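Local coordinates for protein CofB (Escherichia coli, PDB 5AX6) that serves as a minor pilin subunit of the type IVb pilus CFA/III and, as a homotrimer, probably takes part in pilus assembly, at residues S451-D463 / V471-T483. Residues are numbered along the deposited sequence; the frame is centred on the assembly and turned at random.
Sequences SKWYITATMGVFD and VYLNPKFLSVNIT
M459 O accepts Y472 N at 2.7 Å, nearly straight and in the carbonyl plane, and V471 CA adds a CA-H...O contact to the same oxygen. M459 N returns a bond to Y472 O, which completes a hydrogen-bonded antiparallel pair in the hairpin 452-463/468-473. One pair further on, N474 N reaches A457 O, but A457 N is answered by a side chain: with CG anti to its own carbonyl carbon (chi1 -57°), N474 offers OD1 to A457 N at 2.8 Å, the donor almost in line with the amide C=O (173°). Its ND2 is held by K378 O. An alanine here removes both amide ends, and A457 N would probably be left without its acceptor and K378 O without its donor. N474 has left-handed backbone angles; past it the chain leaves this sheet through a type I turn, P475 to L478, into strand 478-487 of a second sheet packed face to face in the C-terminal domain. M459 packs against the residues of this turn. Its chain runs out extended and bends only at chi3 (-42°), which brings CE onto P475 CG, 3.6 Å away, while SD lies at the edge of the F477 ring, a Met-aromatic contact. Between the sheets A457 CB meets L478 CD2 at 3.6 Å, and I455 CD1 faces I482 CD1 more loosely, at 4.5 Å. V461 CG2 presses on Y472 CE2 at 3.4 Å; beyond it the tyrosine hydroxyl is hydrogen-bonded to D411 O. On the face that carries T458 and L473, R430 of a second subunit packs against both.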
ATOM      1  N   SER A 451     -17.234 -26.571  24.672  1.00 27.22           N
ATOM      2  CA  SER A 451     -17.603 -25.163  24.852  1.00 34.22           C
ATOM      3  C   SER A 451     -17.177 -24.503  26.176  1.00 26.51           C
ATOM      4  O   SER A 451     -17.189 -23.276  26.278  1.00 21.45           O
ATOM      5  CB  SER A 451     -19.124 -25.011  24.691  1.00 35.02           C
ATOM      6  OG  SER A 451     -19.806 -25.695  25.724  1.00 41.05           O
ATOM      7  N   LYS A 452     -16.802 -25.288  27.184  1.00 24.50           N
ATOM      8  CA  LYS A 452     -16.449 -24.709  28.481  1.00 24.10           C
ATOM      9  C   LYS A 452     -15.060 -25.130  28.973  1.00 24.82           C
ATOM     10  O   LYS A 452     -14.607 -26.238  28.696  1.00 23.64           O
ATOM     11  CB  LYS A 452     -17.478 -25.092  29.552  1.00 29.65           C
ATOM     12  CG  LYS A 452     -18.919 -24.693  29.240  1.00 32.08           C
ATOM     13  CD  LYS A 452     -19.116 -23.178  29.326  1.00 29.95           C
ATOM     14  CE  LYS A 452     -20.594 -22.802  29.226  1.00 35.78           C
ATOM     15  NZ  LYS A 452     -20.835 -21.355  29.538  1.00 32.28           N
ATOM     16  N   TRP A 453     -14.400 -24.225  29.697  1.00 20.21           N
ATOM     17  CA  TRP A 453     -13.241 -24.564  30.528  1.00 20.79           C
ATOM     18  C   TRP A 453     -13.683 -24.764  31.959  1.00 18.94           C
ATOM     19  O   TRP A 453     -14.433 -23.952  32.485  1.00 22.96           O
ATOM     20  CB  TRP A 453     -12.177 -23.455  30.544  1.00 16.26           C
ATOM     21  CG  TRP A 453     -11.394 -23.223  29.283  1.00 16.85           C
ATOM     22  CD1 TRP A 453     -11.495 -22.144  28.461  1.00 19.57           C
ATOM     23  CD2 TRP A 453     -10.360 -24.049  28.739  1.00 21.48           C
ATOM     24  NE1 TRP A 453     -10.608 -22.254  27.423  1.00 19.78           N
ATOM     25  CE2 TRP A 453      -9.889 -23.414  27.573  1.00 20.37           C
ATOM     26  CE3 TRP A 453      -9.773 -25.262  29.129  1.00 16.51           C
ATOM     27  CZ2 TRP A 453      -8.872 -23.949  26.779  1.00 18.17           C
ATOM     28  CZ3 TRP A 453      -8.775 -25.802  28.337  1.00 18.13           C
ATOM     29  CH2 TRP A 453      -8.329 -25.145  27.172  1.00 17.63           C
ATOM     30  N   TYR A 454     -13.180 -25.810  32.609  1.00 20.44           N
ATOM     31  CA  TYR A 454     -13.441 -26.008  34.029  1.00 18.45           C
ATOM     32  C   TYR A 454     -12.155 -25.997  34.820  1.00 18.10           C
ATOM     33  O   TYR A 454     -11.272 -26.800  34.561  1.00 21.47           O
ATOM     34  CB  TYR A 454     -14.161 -27.331  34.277  1.00 19.75           C
ATOM     35  CG  TYR A 454     -15.430 -27.483  33.479  1.00 21.23           C
ATOM     36  CD1 TYR A 454     -16.631 -26.955  33.941  1.00 24.43           C
ATOM     37  CD2 TYR A 454     -15.425 -28.151  32.265  1.00 25.95           C
ATOM     38  CE1 TYR A 454     -17.805 -27.097  33.199  1.00 23.16           C
ATOM     39  CE2 TYR A 454     -16.592 -28.298  31.524  1.00 30.47           C
ATOM     40  CZ  TYR A 454     -17.772 -27.770  32.003  1.00 28.42           C
ATOM     41  OH  TYR A 454     -18.925 -27.926  31.269  1.00 29.70           O
ATOM     42  N   ILE A 455     -12.060 -25.094  35.790  1.00 17.21           N
ATOM     43  CA  ILE A 455     -10.875 -25.027  36.623  1.00 19.79           C
ATOM     44  C   ILE A 455     -11.283 -25.343  38.044  1.00 16.77           C
ATOM     45  O   ILE A 455     -12.176 -24.698  38.602  1.00 19.80           O
ATOM     46  CB  ILE A 455     -10.178 -23.644  36.574  1.00 17.86           C
ATOM     47  CG1 ILE A 455      -9.818 -23.264  35.130  1.00 22.01           C
ATOM     48  CG2 ILE A 455      -8.892 -23.691  37.380  1.00 17.75           C
ATOM     49  CD1 ILE A 455     -10.786 -22.305  34.457  1.00 31.08           C
ATOM     50  N   THR A 456     -10.637 -26.351  38.624  1.00 16.69           N
ATOM     51  CA  THR A 456     -10.962 -26.773  39.981  1.00 19.23           C
ATOM     52  C   THR A 456      -9.688 -27.024  40.748  1.00 20.15           C
ATOM     53  O   THR A 456      -8.614 -27.100  40.157  1.00 20.03           O
ATOM     54  CB  THR A 456     -11.802 -28.049  39.999  1.00 20.28           C
ATOM     55  OG1 THR A 456     -11.078 -29.092  39.324  1.00 22.27           O
ATOM     56  CG2 THR A 456     -13.133 -27.811  39.309  1.00 19.71           C
ATOM     57  N   ALA A 457      -9.810 -27.165  42.062  1.00 18.20           N
ATOM     58  CA  ALA A 457      -8.640 -27.302  42.912  1.00 21.14           C
ATOM     59  C   ALA A 457      -8.965 -27.999  44.217  1.00 20.93           C
ATOM     60  O   ALA A 457     -10.034 -27.781  44.796  1.00 22.33           O
ATOM     61  CB  ALA A 457      -8.037 -25.919  43.201  1.00 20.58           C
ATOM     62  N   THR A 458      -8.039 -28.823  44.692  1.00 19.53           N
ATOM     63  CA  THR A 458      -8.102 -29.273  46.080  1.00 20.70           C
ATOM     64  C   THR A 458      -6.906 -28.703  46.825  1.00 27.51           C
ATOM     65  O   THR A 458      -5.845 -28.502  46.235  1.00 26.23           O
ATOM     66  CB  THR A 458      -8.111 -30.815  46.205  1.00 23.54           C
ATOM     67  OG1 THR A 458      -6.930 -31.347  45.592  1.00 25.91           O
ATOM     68  CG2 THR A 458      -9.333 -31.394  45.511  1.00 25.72           C
ATOM     69  N   MET A 459      -7.089 -28.438  48.116  1.00 22.79           N
ATOM     70  CA  MET A 459      -6.009 -27.982  48.981  1.00 24.06           C
ATOM     71  C   MET A 459      -5.958 -28.854  50.225  1.00 25.69           C
ATOM     72  O   MET A 459      -6.992 -29.136  50.819  1.00 27.96           O
ATOM     73  CB  MET A 459      -6.209 -26.515  49.393  1.00 24.83           C
ATOM     74  CG  MET A 459      -5.112 -25.970  50.328  1.00 29.77           C
ATOM     75  SD  MET A 459      -5.491 -24.330  51.003  1.00 31.60           S
ATOM     76  CE  MET A 459      -6.157 -23.572  49.529  1.00 21.96           C
ATOM     77  N   GLY A 460      -4.758 -29.264  50.616  1.00 21.98           N
ATOM     78  CA  GLY A 460      -4.557 -29.977  51.865  1.00 28.54           C
ATOM     79  C   GLY A 460      -4.086 -29.030  52.948  1.00 25.35           C
ATOM     80  O   GLY A 460      -3.156 -28.251  52.741  1.00 23.68           O
ATOM     81  N   VAL A 461      -4.734 -29.096  54.110  1.00 26.53           N
ATOM     82  CA  VAL A 461      -4.402 -28.232  55.236  1.00 24.62           C
ATOM     83  C   VAL A 461      -4.424 -29.026  56.544  1.00 30.27           C
ATOM     84  O   VAL A 461      -5.336 -29.816  56.776  1.00 27.37           O
ATOM     85  CB  VAL A 461      -5.385 -27.040  55.331  1.00 23.88           C
ATOM     86  CG1 VAL A 461      -5.224 -26.292  56.658  1.00 23.21           C
ATOM     87  CG2 VAL A 461      -5.194 -26.083  54.132  1.00 23.11           C
ATOM     88  N   PHE A 462      -3.409 -28.833  57.376  1.00 25.22           N
ATOM     89  CA  PHE A 462      -3.423 -29.401  58.719  1.00 29.87           C
ATOM     90  C   PHE A 462      -3.740 -28.320  59.736  1.00 28.87           C
ATOM     91  O   PHE A 462      -3.084 -27.287  59.766  1.00 28.84           O
ATOM     92  CB  PHE A 462      -2.089 -30.059  59.067  1.00 24.87           C
ATOM     93  CG  PHE A 462      -2.044 -30.612  60.475  1.00 30.68           C
ATOM     94  CD1 PHE A 462      -2.724 -31.775  60.794  1.00 35.29           C
ATOM     95  CD2 PHE A 462      -1.345 -29.952  61.474  1.00 31.89           C
ATOM     96  CE1 PHE A 462      -2.696 -32.280  62.089  1.00 38.69           C
ATOM     97  CE2 PHE A 462      -1.308 -30.453  62.768  1.00 34.99           C
ATOM     98  CZ  PHE A 462      -1.987 -31.615  63.074  1.00 38.16           C
ATOM     99  N   ASP A 463      -4.748 -28.564  60.567  1.00 31.38           N
ATOM    100  CA  ASP A 463      -5.126 -27.629  61.616  1.00 32.64           C
ATOM    101  C   ASP A 463      -4.441 -28.037  62.920  1.00 36.80           C
ATOM    102  O   ASP A 463      -4.839 -29.013  63.547  1.00 35.74           O
ATOM    103  CB  ASP A 463      -6.650 -27.598  61.789  1.00 28.69           C
ATOM    104  CG  ASP A 463      -7.122 -26.498  62.735  1.00 37.46           C
ATOM    105  OD1 ASP A 463      -6.312 -25.984  63.539  1.00 39.40           O
ATOM    106  OD2 ASP A 463      -8.318 -26.142  62.669  1.00 39.46           O
ATOM    107  N   VAL A 471      -9.075 -31.597  53.631  1.00 28.54           N
ATOM    108  CA  VAL A 471      -8.937 -31.395  52.196  1.00 24.96           C
ATOM    109  C   VAL A 471     -10.040 -30.442  51.776  1.00 32.59           C
ATOM    110  O   VAL A 471     -11.214 -30.703  52.036  1.00 29.33           O
ATOM    111  CB  VAL A 471      -9.031 -32.706  51.405  1.00 24.92           C
ATOM    112  CG1 VAL A 471      -9.002 -32.418  49.903  1.00 27.66           C
ATOM    113  CG2 VAL A 471      -7.896 -33.655  51.802  1.00 29.36           C
ATOM    114  N   TYR A 472      -9.666 -29.329  51.149  1.00 23.07           N
ATOM    115  CA  TYR A 472     -10.639 -28.326  50.743  1.00 23.47           C
ATOM    116  C   TYR A 472     -10.874 -28.384  49.232  1.00 26.73           C
ATOM    117  O   TYR A 472      -9.935 -28.641  48.460  1.00 25.96           O
ATOM    118  CB  TYR A 472     -10.167 -26.916  51.124  1.00 25.92           C
ATOM    119  CG  TYR A 472      -9.949 -26.650  52.598  1.00 28.96           C
ATOM    120  CD1 TYR A 472     -10.872 -27.057  53.561  1.00 28.44           C
ATOM    121  CD2 TYR A 472      -8.820 -25.955  53.026  1.00 24.18           C
ATOM    122  CE1 TYR A 472     -10.657 -26.790  54.918  1.00 30.51           C
ATOM    123  CE2 TYR A 472      -8.596 -25.689  54.359  1.00 21.93           C
ATOM    124  CZ  TYR A 472      -9.517 -26.103  55.303  1.00 24.78           C
ATOM    125  OH  TYR A 472      -9.280 -25.815  56.624  1.00 30.42           O
ATOM    126  N   LEU A 473     -12.118 -28.129  48.821  1.00 21.72           N
ATOM    127  CA  LEU A 473     -12.494 -28.051  47.414  1.00 24.00           C
ATOM    128  C   LEU A 473     -12.745 -26.613  46.963  1.00 23.01           C
ATOM    129  O   LEU A 473     -13.532 -25.900  47.576  1.00 22.36           O
ATOM    130  CB  LEU A 473     -13.754 -28.881  47.151  1.00 26.58           C
ATOM    131  CG  LEU A 473     -14.329 -28.782  45.738  1.00 26.93           C
ATOM    132  CD1 LEU A 473     -13.392 -29.452  44.736  1.00 25.91           C
ATOM    133  CD2 LEU A 473     -15.727 -29.397  45.664  1.00 29.74           C
ATOM    134  N   ASN A 474     -12.087 -26.194  45.883  1.00 22.69           N
ATOM    135  CA  ASN A 474     -12.323 -24.881  45.277  1.00 22.82           C
ATOM    136  C   ASN A 474     -12.506 -23.730  46.266  1.00 19.50           C
ATOM    137  O   ASN A 474     -13.545 -23.067  46.262  1.00 23.10           O
ATOM    138  CB  ASN A 474     -13.554 -24.939  44.373  1.00 24.62           C
ATOM    139  CG  ASN A 474     -13.432 -25.991  43.291  1.00 24.70           C
ATOM    140  OD1 ASN A 474     -12.334 -26.299  42.823  1.00 22.48           O
ATOM    141  ND2 ASN A 474     -14.569 -26.559  42.889  1.00 21.40           N
ATOM    142  N   PRO A 475     -11.501 -23.483  47.110  1.00 21.96           N
ATOM    143  CA  PRO A 475     -11.613 -22.519  48.211  1.00 21.60           C
ATOM    144  C   PRO A 475     -11.393 -21.047  47.816  1.00 26.47           C
ATOM    145  O   PRO A 475     -10.557 -20.750  46.963  1.00 21.20           O
ATOM    146  CB  PRO A 475     -10.518 -22.970  49.178  1.00 21.84           C
ATOM    147  CG  PRO A 475      -9.523 -23.673  48.341  1.00 22.93           C
ATOM    148  CD  PRO A 475     -10.210 -24.193  47.111  1.00 22.63           C
ATOM    149  N   LYS A 476     -12.139 -20.146  48.453  1.00 23.92           N
ATOM    150  CA  LYS A 476     -12.005 -18.709  48.197  1.00 25.86           C
ATOM    151  C   LYS A 476     -10.654 -18.173  48.651  1.00 22.15           C
ATOM    152  O   LYS A 476     -10.290 -17.036  48.319  1.00 23.84           O
ATOM    153  CB  LYS A 476     -13.113 -17.924  48.906  1.00 24.04           C
ATOM    154  CG  LYS A 476     -13.097 -18.131  50.420  1.00 26.95           C
ATOM    155  CD  LYS A 476     -14.045 -17.186  51.130  1.00 30.35           C
ATOM    156  CE  LYS A 476     -13.989 -17.417  52.641  1.00 34.15           C
ATOM    157  NZ  LYS A 476     -15.046 -16.670  53.371  1.00 38.71           N
ATOM    158  N   PHE A 477      -9.921 -18.967  49.428  1.00 21.43           N
ATOM    159  CA  PHE A 477      -8.591 -18.543  49.855  1.00 21.23           C
ATOM    160  C   PHE A 477      -7.491 -19.203  49.019  1.00 23.05           C
ATOM    161  O   PHE A 477      -6.363 -19.419  49.483  1.00 18.98           O
ATOM    162  CB  PHE A 477      -8.375 -18.802  51.358  1.00 21.06           C
ATOM    163  CG  PHE A 477      -8.933 -20.110  51.859  1.00 29.12           C
ATOM    164  CD1 PHE A 477      -8.192 -21.280  51.764  1.00 24.73           C
ATOM    165  CD2 PHE A 477     -10.187 -20.158  52.471  1.00 24.39           C
ATOM    166  CE1 PHE A 477      -8.700 -22.490  52.253  1.00 24.14           C
ATOM    167  CE2 PHE A 477     -10.701 -21.365  52.957  1.00 23.61           C
ATOM    168  CZ  PHE A 477      -9.953 -22.523  52.849  1.00 24.34           C
ATOM    169  N   LEU A 478      -7.840 -19.493  47.768  1.00 17.07           N
ATOM    170  CA  LEU A 478      -6.884 -19.872  46.732  1.00 17.97           C
ATOM    171  C   LEU A 478      -7.262 -19.068  45.505  1.00 18.00           C
ATOM    172  O   LEU A 478      -8.413 -19.113  45.063  1.00 18.37           O
ATOM    173  CB  LEU A 478      -6.923 -21.376  46.425  1.00 17.98           C
ATOM    174  CG  LEU A 478      -6.083 -21.833  45.229  1.00 22.00           C
ATOM    175  CD1 LEU A 478      -4.607 -21.556  45.481  1.00 18.09           C
ATOM    176  CD2 LEU A 478      -6.296 -23.329  44.895  1.00 19.81           C
ATOM    177  N   SER A 479      -6.319 -18.305  44.962  1.00 18.12           N
ATOM    178  CA  SER A 479      -6.616 -17.557  43.751  1.00 16.99           C
ATOM    179  C   SER A 479      -5.552 -17.821  42.708  1.00 17.19           C
ATOM    180  O   SER A 479      -4.437 -18.216  43.037  1.00 15.40           O
ATOM    181  CB  SER A 479      -6.726 -16.059  44.037  1.00 14.50           C
ATOM    182  OG  SER A 479      -5.486 -15.524  44.462  1.00 16.32           O
ATOM    183  N   VAL A 480      -5.904 -17.593  41.444  1.00 18.34           N
ATOM    184  CA  VAL A 480      -5.001 -17.910  40.357  1.00 18.56           C
ATOM    185  C   VAL A 480      -5.004 -16.808  39.318  1.00 16.89           C
ATOM    186  O   VAL A 480      -6.001 -16.099  39.164  1.00 17.74           O
ATOM    187  CB  VAL A 480      -5.395 -19.234  39.659  1.00 16.25           C
ATOM    188  CG1 VAL A 480      -5.090 -20.429  40.551  1.00 17.04           C
ATOM    189  CG2 VAL A 480      -6.870 -19.192  39.203  1.00 17.20           C
ATOM    190  N   ASN A 481      -3.885 -16.678  38.614  1.00 17.14           N
ATOM    191  CA  ASN A 481      -3.843 -15.952  37.356  1.00 16.51           C
ATOM    192  C   ASN A 481      -3.998 -16.942  36.218  1.00 20.44           C
ATOM    193  O   ASN A 481      -3.184 -17.858  36.080  1.00 16.85           O
ATOM    194  CB  ASN A 481      -2.533 -15.166  37.227  1.00 18.89           C
ATOM    195  CG  ASN A 481      -2.427 -14.065  38.271  1.00 21.31           C
ATOM    196  OD1 ASN A 481      -1.486 -14.025  39.069  1.00 23.28           O
ATOM    197  ND2 ASN A 481      -3.404 -13.186  38.278  1.00 20.11           N
ATOM    198  N   ILE A 482      -5.053 -16.751  35.425  1.00 16.19           N
ATOM    199  CA  ILE A 482      -5.422 -17.644  34.340  1.00 14.95           C
ATOM    200  C   ILE A 482      -4.928 -17.030  33.058  1.00 16.25           C
ATOM    201  O   ILE A 482      -5.198 -15.862  32.800  1.00 20.27           O
ATOM    202  CB  ILE A 482      -6.957 -17.843  34.285  1.00 15.96           C
ATOM    203  CG1 ILE A 482      -7.414 -18.621  35.525  1.00 19.88           C
ATOM    204  CG2 ILE A 482      -7.386 -18.542  32.996  1.00 16.48           C
ATOM    205  CD1 ILE A 482      -8.896 -18.477  35.806  1.00 25.40           C
ATOM    206  N   THR A 483      -4.172 -17.807  32.286  1.00 14.91           N
ATOM    207  CA  THR A 483      -3.681 -17.380  30.981  1.00 17.38           C
ATOM    208  C   THR A 483      -4.427 -18.149  29.907  1.00 17.17           C
ATOM    209  O   THR A 483      -4.519 -19.369  29.985  1.00 18.37           O
ATOM    210  CB  THR A 483      -2.159 -17.643  30.811  1.00 17.57           C
ATOM    211  OG1 THR A 483      -1.448 -17.092  31.922  1.00 21.95           O
ATOM    212  CG2 THR A 483      -1.649 -17.012  29.509  1.00 19.71           C
TER